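Local coordinates for uncharacterized protein (PDB 5T2X) that is of unknown function but belongs to the DUF5630 family of Legionella pneumophila and folds as a mainly helical monomer without strands, at residues A[130-135]-A[163-168]; A[138-143]-A[156-160]; A[168-174]-A[216-221]. All coordinates share one frame. Residue numbers count along the deposited sequence, not the author numbering.

Overall arrangement
The three contacts use the successive helices 132-147, 153-167 and 169-185 plus helix 211-220, which comes after helix 191-207, and illustrate how an all-helical chain builds its core from small adjoining interfaces. Interactions 1 and 2 both join helix 132-147 to helix 153-167, with centres about 12 Å apart; interaction 2 lies nearer the turn and interaction 1 at the open end. Interaction 3 comes later and pairs helix 169-185 with helix 211-220. Its centre is about 9 Å from that of interaction 1, with which it shares His168, and about 17 Å from that of interaction 2. Phe132 packs on Pro171 and Ala220, so interactions 1 and 3 form continuous interior near the centre of the chain.

Interaction 1: A[130-135]-A[163-168]; sequences HCFYAY and KACQYH
An aromatic-rich, buried contact closes the open end of a helical hairpin, where the start of helix 132-147 meets the end of helix 153-167. The preceding helix stops in a Schellman motif whose C-prime residue is His130 (phi/psi 64/36°); Cys131, the N-cap, then starts the next helix. CA atoms pair as Phe132 with Ala164 (5.9 Å) and His130 with Tyr167 (7.3 Å). His168 NE2 donates a hydrogen bond to His130 O, 2.7 Å, tying the end of the second segment to the turn before helix 132-147. His168 (chi1 m) lays its ring beneath Phe132 CB, 3.4 Å from the ring centroid, while the Phe132 ring (chi1 t) turns its edge to the His168 face, centroids 5.4 Å apart. His130 (m) makes an offset stack on Tyr167 (m), centroids 4.1 Å apart and planes at 25°, and His130 ND1 is hydrogen-bonded to Tyr135 OH at 2.7 Å. Lys163 CB sits over the Tyr135 face, 3.6 Å from the centroid, and Ala164 CB lies 4.1 Å from Phe132 CD1. Around it, Pro171 of helix 169-185 covers Phe132, helix 117-128 backs Ala134 and Tyr135, and the loop residues Pro88 and Leu89 press on Tyr167.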
loop_
_atom_site.group_PDB
_atom_site.type_symbol
_atom_site.label_atom_id
_atom_site.label_comp_id
_atom_site.label_asym_id
_atom_site.label_seq_id
_atom_site.Cartn_x
_atom_site.Cartn_y
_atom_site.Cartn_z
ATOM N N HIS A 130 -2.990 -0.531 -5.174
ATOM C CA HIS A 130 -2.671 -1.127 -3.875
ATOM C C HIS A 130 -1.409 -0.520 -3.267
ATOM O O HIS A 130 -0.624 -1.204 -2.607
ATOM C CB HIS A 130 -2.551 -2.648 -3.981
ATOM C CG HIS A 130 -3.728 -3.296 -4.641
ATOM N ND1 HIS A 130 -5.002 -3.226 -4.123
ATOM C CD2 HIS A 130 -3.824 -4.018 -5.782
ATOM C CE1 HIS A 130 -5.834 -3.880 -4.914
ATOM N NE2 HIS A 130 -5.144 -4.370 -5.929
ATOM N N CYS A 131 -1.220 0.780 -3.477
ATOM C CA CYS A 131 -0.084 1.475 -2.887
ATOM C C CYS A 131 -0.293 1.644 -1.387
ATOM O O CYS A 131 -1.362 2.075 -0.944
ATOM C CB CYS A 131 0.105 2.836 -3.554
ATOM S SG CYS A 131 1.466 3.813 -2.884
ATOM N N PHE A 132 0.735 1.301 -0.603
ATOM C CA PHE A 132 0.622 1.406 0.850
ATOM C C PHE A 132 0.424 2.851 1.286
ATOM O O PHE A 132 -0.329 3.123 2.229
ATOM C CB PHE A 132 1.860 0.816 1.526
ATOM C CG PHE A 132 1.897 1.037 3.015
ATOM C CD1 PHE A 132 1.243 0.170 3.874
ATOM C CD2 PHE A 132 2.581 2.118 3.554
ATOM C CE1 PHE A 132 1.272 0.373 5.242
ATOM C CE2 PHE A 132 2.610 2.328 4.919
ATOM C CZ PHE A 132 1.956 1.452 5.765
ATOM N N TYR A 133 1.108 3.790 0.627
ATOM C CA TYR A 133 0.957 5.198 0.975
ATOM C C TYR A 133 -0.485 5.653 0.805
ATOM O O TYR A 133 -1.000 6.433 1.615
ATOM C CB TYR A 133 1.889 6.055 0.115
ATOM C CG TYR A 133 3.337 5.618 0.122
ATOM C CD1 TYR A 133 3.969 5.248 1.301
ATOM C CD2 TYR A 133 4.071 5.573 -1.057
ATOM C CE1 TYR A 133 5.293 4.849 1.306
ATOM C CE2 TYR A 133 5.391 5.175 -1.063
ATOM C CZ TYR A 133 5.998 4.814 0.121
ATOM O OH TYR A 133 7.316 4.418 0.113
ATOM N N ALA A 134 -1.156 5.170 -0.242
ATOM C CA ALA A 134 -2.541 5.557 -0.483
ATOM C C ALA A 134 -3.468 4.964 0.570
ATOM O O ALA A 134 -4.330 5.662 1.116
ATOM C CB ALA A 134 -2.972 5.125 -1.883
ATOM N N TYR A 135 -3.309 3.669 0.862
ATOM C CA TYR A 135 -4.124 3.040 1.898
ATOM C C TYR A 135 -3.918 3.718 3.246
ATOM O O TYR A 135 -4.876 3.914 4.004
ATOM C CB TYR A 135 -3.795 1.550 1.993
ATOM C CG TYR A 135 -4.392 0.713 0.883
ATOM C CD1 TYR A 135 -5.655 0.990 0.380
ATOM C CD2 TYR A 135 -3.687 -0.355 0.336
ATOM C CE1 TYR A 135 -6.207 0.226 -0.635
ATOM C CE2 TYR A 135 -4.230 -1.125 -0.680
ATOM C CZ TYR A 135 -5.489 -0.829 -1.161
ATOM O OH TYR A 135 -6.035 -1.590 -2.171
ATOM N N LYS A 163 -6.820 -3.788 3.478
ATOM C CA LYS A 163 -6.195 -3.946 2.170
ATOM C C LYS A 163 -4.681 -3.807 2.255
ATOM O O LYS A 163 -3.956 -4.485 1.521
ATOM C CB LYS A 163 -6.777 -2.931 1.186
ATOM C CG LYS A 163 -8.041 -3.406 0.489
ATOM C CD LYS A 163 -7.734 -4.592 -0.413
ATOM C CE LYS A 163 -8.981 -5.104 -1.108
ATOM N NZ LYS A 163 -8.677 -6.277 -1.971
ATOM N N ALA A 164 -4.185 -2.944 3.147
ATOM C CA ALA A 164 -2.743 -2.831 3.325
ATOM C C ALA A 164 -2.146 -4.129 3.854
ATOM O O ALA A 164 -0.986 -4.442 3.562
ATOM C CB ALA A 164 -2.418 -1.667 4.260
ATOM N N CYS A 165 -2.922 -4.898 4.622
ATOM C CA CYS A 165 -2.437 -6.182 5.118
ATOM C C CYS A 165 -2.304 -7.204 3.998
ATOM O O CYS A 165 -1.464 -8.105 4.084
ATOM C CB CYS A 165 -3.373 -6.721 6.198
ATOM S SG CYS A 165 -3.506 -5.683 7.662
ATOM N N GLN A 166 -3.124 -7.089 2.949
ATOM C CA GLN A 166 -3.083 -8.061 1.864
ATOM C C GLN A 166 -1.807 -7.966 1.040
ATOM O O GLN A 166 -1.429 -8.947 0.393
ATOM C CB GLN A 166 -4.289 -7.883 0.938
ATOM C CG GLN A 166 -5.632 -8.175 1.572
ATOM C CD GLN A 166 -6.760 -8.166 0.558
ATOM O OE1 GLN A 166 -6.532 -8.330 -0.641
ATOM N NE2 GLN A 166 -7.986 -7.967 1.032
ATOM N N TYR A 167 -1.135 -6.815 1.046
ATOM C CA TYR A 167 -0.027 -6.591 0.130
ATOM C C TYR A 167 1.249 -6.070 0.776
ATOM O O TYR A 167 2.289 -6.082 0.110
ATOM C CB TYR A 167 -0.439 -5.605 -0.976
ATOM C CG TYR A 167 -1.746 -5.938 -1.665
ATOM C CD1 TYR A 167 -1.805 -6.905 -2.660
ATOM C CD2 TYR A 167 -2.918 -5.271 -1.333
ATOM C CE1 TYR A 167 -2.997 -7.206 -3.297
ATOM C CE2 TYR A 167 -4.115 -5.565 -1.963
ATOM C CZ TYR A 167 -4.148 -6.533 -2.944
ATOM O OH TYR A 167 -5.336 -6.829 -3.575
ATOM N N HIS A 168 1.220 -5.619 2.034
ATOM C CA HIS A 168 2.359 -4.876 2.562
ATOM C C HIS A 168 2.882 -5.422 3.887
ATOM O O HIS A 168 3.530 -4.683 4.635
ATOM C CB HIS A 168 2.003 -3.394 2.683
ATOM C CG HIS A 168 1.650 -2.767 1.371
ATOM N ND1 HIS A 168 2.584 -2.537 0.384
ATOM C CD2 HIS A 168 0.461 -2.356 0.869
ATOM C CE1 HIS A 168 1.989 -1.995 -0.664
ATOM N NE2 HIS A 168 0.701 -1.874 -0.396
#

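Interaction 2: A[138-143]-A[156-160]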
loop_
_atom_site.group_PDB
_atom_site.type_symbol
_atom_site.label_atom_id
_atom_site.label_comp_id
_atom_site.label_asym_id
_atom_site.label_seq_id
_atom_site.Cartn_x
_atom_site.Cartn_y
_atom_site.Cartn_z
ATOM N N LEU A 138 -5.592 7.249 2.919
ATOM C CA LEU A 138 -7.044 7.137 2.831
ATOM C C LEU A 138 -7.661 6.702 4.155
ATOM O O LEU A 138 -8.769 7.137 4.488
ATOM C CB LEU A 138 -7.437 6.165 1.719
ATOM C CG LEU A 138 -7.357 6.702 0.289
ATOM C CD1 LEU A 138 -7.620 5.593 -0.713
ATOM C CD2 LEU A 138 -8.344 7.844 0.096
ATOM N N SER A 139 -6.973 5.848 4.917
ATOM C CA SER A 139 -7.496 5.450 6.221
ATOM C C SER A 139 -7.504 6.620 7.196
ATOM O O SER A 139 -8.408 6.719 8.032
ATOM C CB SER A 139 -6.686 4.284 6.791
ATOM O OG SER A 139 -5.352 4.672 7.068
ATOM N N THR A 140 -6.513 7.510 7.105
ATOM C CA THR A 140 -6.550 8.733 7.900
ATOM C C THR A 140 -7.714 9.623 7.479
ATOM O O THR A 140 -8.405 10.197 8.329
ATOM C CB THR A 140 -5.224 9.485 7.769
ATOM O OG1 THR A 140 -4.163 8.680 8.296
ATOM C CG2 THR A 140 -5.279 10.806 8.527
ATOM N N TRP A 141 -7.950 9.737 6.170
ATOM C CA TRP A 141 -9.065 10.536 5.672
ATOM C C TRP A 141 -10.397 10.009 6.189
ATOM O O TRP A 141 -11.243 10.778 6.658
ATOM C CB TRP A 141 -9.043 10.552 4.143
ATOM C CG TRP A 141 -10.325 10.991 3.508
ATOM C CD1 TRP A 141 -10.811 12.265 3.434
ATOM C CD2 TRP A 141 -11.278 10.160 2.832
ATOM N NE1 TRP A 141 -12.010 12.276 2.765
ATOM C CE2 TRP A 141 -12.319 10.997 2.384
ATOM C CE3 TRP A 141 -11.352 8.789 2.567
ATOM C CZ2 TRP A 141 -13.422 10.508 1.687
ATOM C CZ3 TRP A 141 -12.448 8.305 1.874
ATOM C CH2 TRP A 141 -13.468 9.162 1.441
ATOM N N ALA A 142 -10.600 8.692 6.114
ATOM C CA ALA A 142 -11.860 8.124 6.577
ATOM C C ALA A 142 -11.979 8.184 8.094
ATOM O O ALA A 142 -13.091 8.305 8.621
ATOM C CB ALA A 142 -12.001 6.685 6.084
ATOM N N TYR A 143 -10.855 8.115 8.811
ATOM C CA TYR A 143 -10.912 8.184 10.268
ATOM C C TYR A 143 -11.330 9.570 10.738
ATOM O O TYR A 143 -12.125 9.698 11.676
ATOM C CB TYR A 143 -9.564 7.800 10.875
ATOM C CG TYR A 143 -9.547 7.895 12.384
ATOM C CD1 TYR A 143 -10.177 6.935 13.164
ATOM C CD2 TYR A 143 -8.911 8.949 13.028
ATOM C CE1 TYR A 143 -10.172 7.016 14.543
ATOM C CE2 TYR A 143 -8.897 9.038 14.410
ATOM C CZ TYR A 143 -9.529 8.069 15.161
ATOM O OH TYR A 143 -9.522 8.148 16.535
ATOM N N LEU A 156 -14.799 2.335 6.150
ATOM C CA LEU A 156 -13.751 2.588 5.167
ATOM C C LEU A 156 -12.378 2.630 5.824
ATOM O O LEU A 156 -11.397 2.147 5.247
ATOM C CB LEU A 156 -14.024 3.897 4.428
ATOM C CG LEU A 156 -15.171 3.896 3.421
ATOM C CD1 LEU A 156 -15.269 5.252 2.742
ATOM C CD2 LEU A 156 -14.974 2.792 2.396
ATOM N N THR A 157 -12.292 3.206 7.024
ATOM C CA THR A 157 -11.013 3.298 7.722
ATOM C C THR A 157 -10.398 1.919 7.918
ATOM O O THR A 157 -9.215 1.706 7.632
ATOM C CB THR A 157 -11.197 3.991 9.073
ATOM O OG1 THR A 157 -11.968 5.187 8.904
ATOM C CG2 THR A 157 -9.850 4.351 9.668
ATOM N N LEU A 158 -11.196 0.966 8.400
ATOM C CA LEU A 158 -10.680 -0.378 8.627
ATOM C C LEU A 158 -10.487 -1.132 7.318
ATOM O O LEU A 158 -9.588 -1.973 7.217
ATOM C CB LEU A 158 -11.616 -1.147 9.556
ATOM C CG LEU A 158 -11.019 -2.370 10.248
ATOM C CD1 LEU A 158 -9.836 -1.956 11.108
ATOM C CD2 LEU A 158 -12.073 -3.070 11.088
ATOM N N HIS A 159 -11.312 -0.842 6.308
ATOM C CA HIS A 159 -11.164 -1.509 5.019
ATOM C C HIS A 159 -9.840 -1.147 4.356
ATOM O O HIS A 159 -9.164 -2.015 3.791
ATOM C CB HIS A 159 -12.330 -1.150 4.102
ATOM C CG HIS A 159 -12.152 -1.626 2.694
ATOM N ND1 HIS A 159 -12.186 -2.959 2.349
ATOM C CD2 HIS A 159 -11.928 -0.945 1.545
ATOM C CE1 HIS A 159 -11.996 -3.079 1.047
ATOM N NE2 HIS A 159 -11.836 -1.872 0.535
ATOM N N TYR A 160 -9.459 0.130 4.404
ATOM C CA TYR A 160 -8.202 0.544 3.790
ATOM C C TYR A 160 -7.012 -0.077 4.507
ATOM O O TYR A 160 -6.028 -0.464 3.866
ATOM C CB TYR A 160 -8.097 2.069 3.783
ATOM C CG TYR A 160 -9.076 2.742 2.846
ATOM C CD1 TYR A 160 -9.310 2.235 1.573
ATOM C CD2 TYR A 160 -9.774 3.878 3.237
ATOM C CE1 TYR A 160 -10.206 2.846 0.713
ATOM C CE2 TYR A 160 -10.673 4.493 2.386
ATOM C CZ TYR A 160 -10.885 3.974 1.125
ATOM O OH TYR A 160 -11.779 4.586 0.275
#
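Taken in order, helix 156-160 shows how small residues let two helices come close. Leu156, first in the segment, sets its CB 3.8 Å from Ala142 CB and its CD1 4.2 Å from Trp141 CZ3. Thr157 follows at the point of closest backbone approach, its CA 4.4 Å from that of Ser139. Thr157 CG2 fits against the opposing helix, 3.2 Å from Ser139 O and 3.7 Å from Tyr143 CB, while Thr157 OG1 lies 3.2 Å from Ala142 CB. That hydroxyl is hydrogen-bonded within its own helix, to Tyr153 O, so the contact across the interface is a matter of fit. One turn on, Tyr160 spreads its ring beside the facing helix: Leu138 CB stands over one face, 3.8 Å from the ring centroid, and Ala142 CB meets the edge, 4.5 Å from CE2. The base of the Tyr160 side chain also touches Ser139, their CB atoms 4.0 Å apart. Leu138 and Trp141 reach on to Leu120 of helix 117-128; Leu175 and Thr179 of helix 169-185 flank Ser139 and Thr157. With axes 7.9 Å apart and directions at 166°, this is the close antiparallel packing of an alpha-helical hairpin, whose short connection joins helices 132-147 and 153-167.

Interaction 3: A[168-174]-A[216-221]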
loop_
_atom_site.group_PDB
_atom_site.type_symbol
_atom_site.label_atom_id
_atom_site.label_comp_id
_atom_site.label_asym_id
_atom_site.label_seq_id
_atom_site.Cartn_x
_atom_site.Cartn_y
_atom_site.Cartn_z
ATOM N N HIS A 168 1.220 -5.619 2.034
ATOM C CA HIS A 168 2.359 -4.876 2.562
ATOM C C HIS A 168 2.882 -5.422 3.887
ATOM O O HIS A 168 3.530 -4.683 4.635
ATOM C CB HIS A 168 2.003 -3.394 2.683
ATOM C CG HIS A 168 1.650 -2.767 1.371
ATOM N ND1 HIS A 168 2.584 -2.537 0.384
ATOM C CD2 HIS A 168 0.461 -2.356 0.869
ATOM C CE1 HIS A 168 1.989 -1.995 -0.664
ATOM N NE2 HIS A 168 0.701 -1.874 -0.396
ATOM N N TRP A 169 2.621 -6.693 4.188
ATOM C CA TRP A 169 3.372 -7.466 5.191
ATOM C C TRP A 169 3.332 -6.748 6.540
ATOM O O TRP A 169 2.235 -6.410 7.015
ATOM C CB TRP A 169 4.767 -7.723 4.632
ATOM C CG TRP A 169 4.788 -8.651 3.459
ATOM C CD1 TRP A 169 4.536 -8.334 2.158
ATOM C CD2 TRP A 169 5.085 -10.051 3.482
ATOM N NE1 TRP A 169 4.652 -9.452 1.367
ATOM C CE2 TRP A 169 4.989 -10.520 2.157
ATOM C CE3 TRP A 169 5.421 -10.955 4.495
ATOM C CZ2 TRP A 169 5.219 -11.852 1.818
ATOM C CZ3 TRP A 169 5.647 -12.277 4.157
ATOM C CH2 TRP A 169 5.544 -12.713 2.830
ATOM N N THR A 170 4.480 -6.494 7.181
ATOM C CA THR A 170 4.469 -5.938 8.535
ATOM C C THR A 170 3.934 -4.512 8.581
ATOM O O THR A 170 3.085 -4.226 9.444
ATOM C CB THR A 170 5.871 -6.044 9.149
ATOM O OG1 THR A 170 6.165 -7.415 9.440
ATOM C CG2 THR A 170 5.974 -5.216 10.422
ATOM N N PRO A 171 4.373 -3.575 7.728
ATOM C CA PRO A 171 3.773 -2.230 7.780
ATOM C C PRO A 171 2.276 -2.227 7.530
ATOM O O PRO A 171 1.572 -1.357 8.062
ATOM C CB PRO A 171 4.531 -1.468 6.686
ATOM C CG PRO A 171 5.833 -2.163 6.587
ATOM C CD PRO A 171 5.517 -3.612 6.797
ATOM N N GLY A 172 1.766 -3.174 6.741
ATOM C CA GLY A 172 0.328 -3.264 6.550
ATOM C C GLY A 172 -0.399 -3.656 7.824
ATOM O O GLY A 172 -1.396 -3.034 8.202
ATOM N N TYR A 173 0.095 -4.691 8.507
ATOM C CA TYR A 173 -0.539 -5.118 9.750
ATOM C C TYR A 173 -0.323 -4.110 10.869
ATOM O O TYR A 173 -1.167 -3.994 11.766
ATOM C CB TYR A 173 -0.027 -6.500 10.158
ATOM C CG TYR A 173 -0.696 -7.621 9.397
ATOM C CD1 TYR A 173 -1.889 -8.171 9.844
ATOM C CD2 TYR A 173 -0.147 -8.112 8.220
ATOM C CE1 TYR A 173 -2.513 -9.188 9.146
ATOM C CE2 TYR A 173 -0.762 -9.130 7.518
ATOM C CZ TYR A 173 -1.945 -9.663 7.985
ATOM O OH TYR A 173 -2.562 -10.676 7.289
ATOM N N LEU A 174 0.787 -3.369 10.839
ATOM C CA LEU A 174 0.958 -2.289 11.803
ATOM C C LEU A 174 -0.048 -1.172 11.567
ATOM O O LEU A 174 -0.520 -0.549 12.526
ATOM C CB LEU A 174 2.387 -1.748 11.745
ATOM C CG LEU A 174 3.451 -2.614 12.425
ATOM C CD1 LEU A 174 4.814 -1.943 12.361
ATOM C CD2 LEU A 174 3.060 -2.902 13.866
ATOM N N ALA A 216 9.197 -4.288 2.535
ATOM C CA ALA A 216 8.013 -3.477 2.796
ATOM C C ALA A 216 8.290 -2.432 3.868
ATOM O O ALA A 216 7.826 -1.291 3.767
ATOM C CB ALA A 216 6.842 -4.371 3.203
ATOM N N ILE A 217 9.048 -2.805 4.903
ATOM C CA ILE A 217 9.422 -1.841 5.936
ATOM C C ILE A 217 10.301 -0.748 5.344
ATOM O O ILE A 217 10.211 0.423 5.733
ATOM C CB ILE A 217 10.117 -2.559 7.109
ATOM C CG1 ILE A 217 9.166 -3.571 7.752
ATOM C CG2 ILE A 217 10.601 -1.553 8.144
ATOM C CD1 ILE A 217 9.808 -4.409 8.837
ATOM N N ASN A 218 11.159 -1.112 4.387
ATOM C CA ASN A 218 11.991 -0.119 3.716
ATOM C C ASN A 218 11.137 0.893 2.960
ATOM O O ASN A 218 11.318 2.108 3.105
ATOM C CB ASN A 218 12.970 -0.818 2.772
ATOM C CG ASN A 218 13.741 0.156 1.906
ATOM O OD1 ASN A 218 14.767 0.695 2.318
ATOM N ND2 ASN A 218 13.250 0.385 0.693
ATOM N N ASN A 219 10.188 0.409 2.154
ATOM C CA ASN A 219 9.370 1.308 1.346
ATOM C C ASN A 219 8.419 2.130 2.205
ATOM O O ASN A 219 8.264 3.338 1.987
ATOM C CB ASN A 219 8.581 0.512 0.306
ATOM C CG ASN A 219 9.471 -0.144 -0.727
ATOM O OD1 ASN A 219 10.689 -0.203 -0.566
ATOM N ND2 ASN A 219 8.864 -0.647 -1.796
ATOM N N ALA A 220 7.772 1.496 3.188
ATOM C CA ALA A 220 6.701 2.162 3.922
ATOM C C ALA A 220 7.221 3.340 4.734
ATOM O O ALA A 220 6.554 4.376 4.835
ATOM C CB ALA A 220 5.990 1.163 4.830
ATOM N N TYR A 221 8.408 3.205 5.323
ATOM C CA TYR A 221 8.964 4.240 6.181
ATOM C C TYR A 221 10.163 4.936 5.552
ATOM O O TYR A 221 10.900 5.638 6.254
ATOM C CB TYR A 221 9.332 3.644 7.542
ATOM C CG TYR A 221 8.230 2.774 8.103
ATOM C CD1 TYR A 221 6.968 3.297 8.355
ATOM C CD2 TYR A 221 8.446 1.428 8.365
ATOM C CE1 TYR A 221 5.953 2.505 8.859
ATOM C CE2 TYR A 221 7.436 0.627 8.871
ATOM C CZ TYR A 221 6.192 1.171 9.115
ATOM O OH TYR A 221 5.183 0.381 9.616
#
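Where hairpins put helices side by side, other helix pairs cross, and this is an example of the second kind: helices 169-174 and 216-220 lie 8.4 Å apart at closest approach, with their directions at 59°. The principal bump is Pro171, in the first turn of its helix, where a residue without an amide hydrogen costs no backbone bond. Its ring enters a hollow walled by Ala216, Ile217, Ala220 and Tyr221. Pro171 CD lies 3.9 Å from Ala216 CB and 3.8 Å from Ile217 CG1, Pro171 CG 3.7 Å from Ile217 CA, and Pro171 CB 3.5 Å from Ala220 CB. The two alanines keep the surface low enough for the proline to settle in, and Tyr221, just past the helix end, closes one side of the hollow with CE2 3.9 Å from Pro171 CG.

A second, smaller bump points the other way. Ala216 CB fits beside the backbone where the first segment turns into its helix, 3.6 Å from His168 O and 4.2 Å from Trp169 CB. The indole beyond leads away, its NE1 hydrogen-bonded to Pro87 O. Ile217 extends along the proline to bring CD1 to 4.2 Å from Thr170 CG2, while the Thr170 hydroxyl bonds to Ala204 O of helix 191-207. Phe132 of helix 132-147 packs against both Pro171 and Ala220, continuing the apolar interior. The tyrosine hydroxyl reaches past the proline ring to the backbone side, with Tyr221 OH 3.5 Å from Pro171 CA and 3.6 Å from Leu174 CD1.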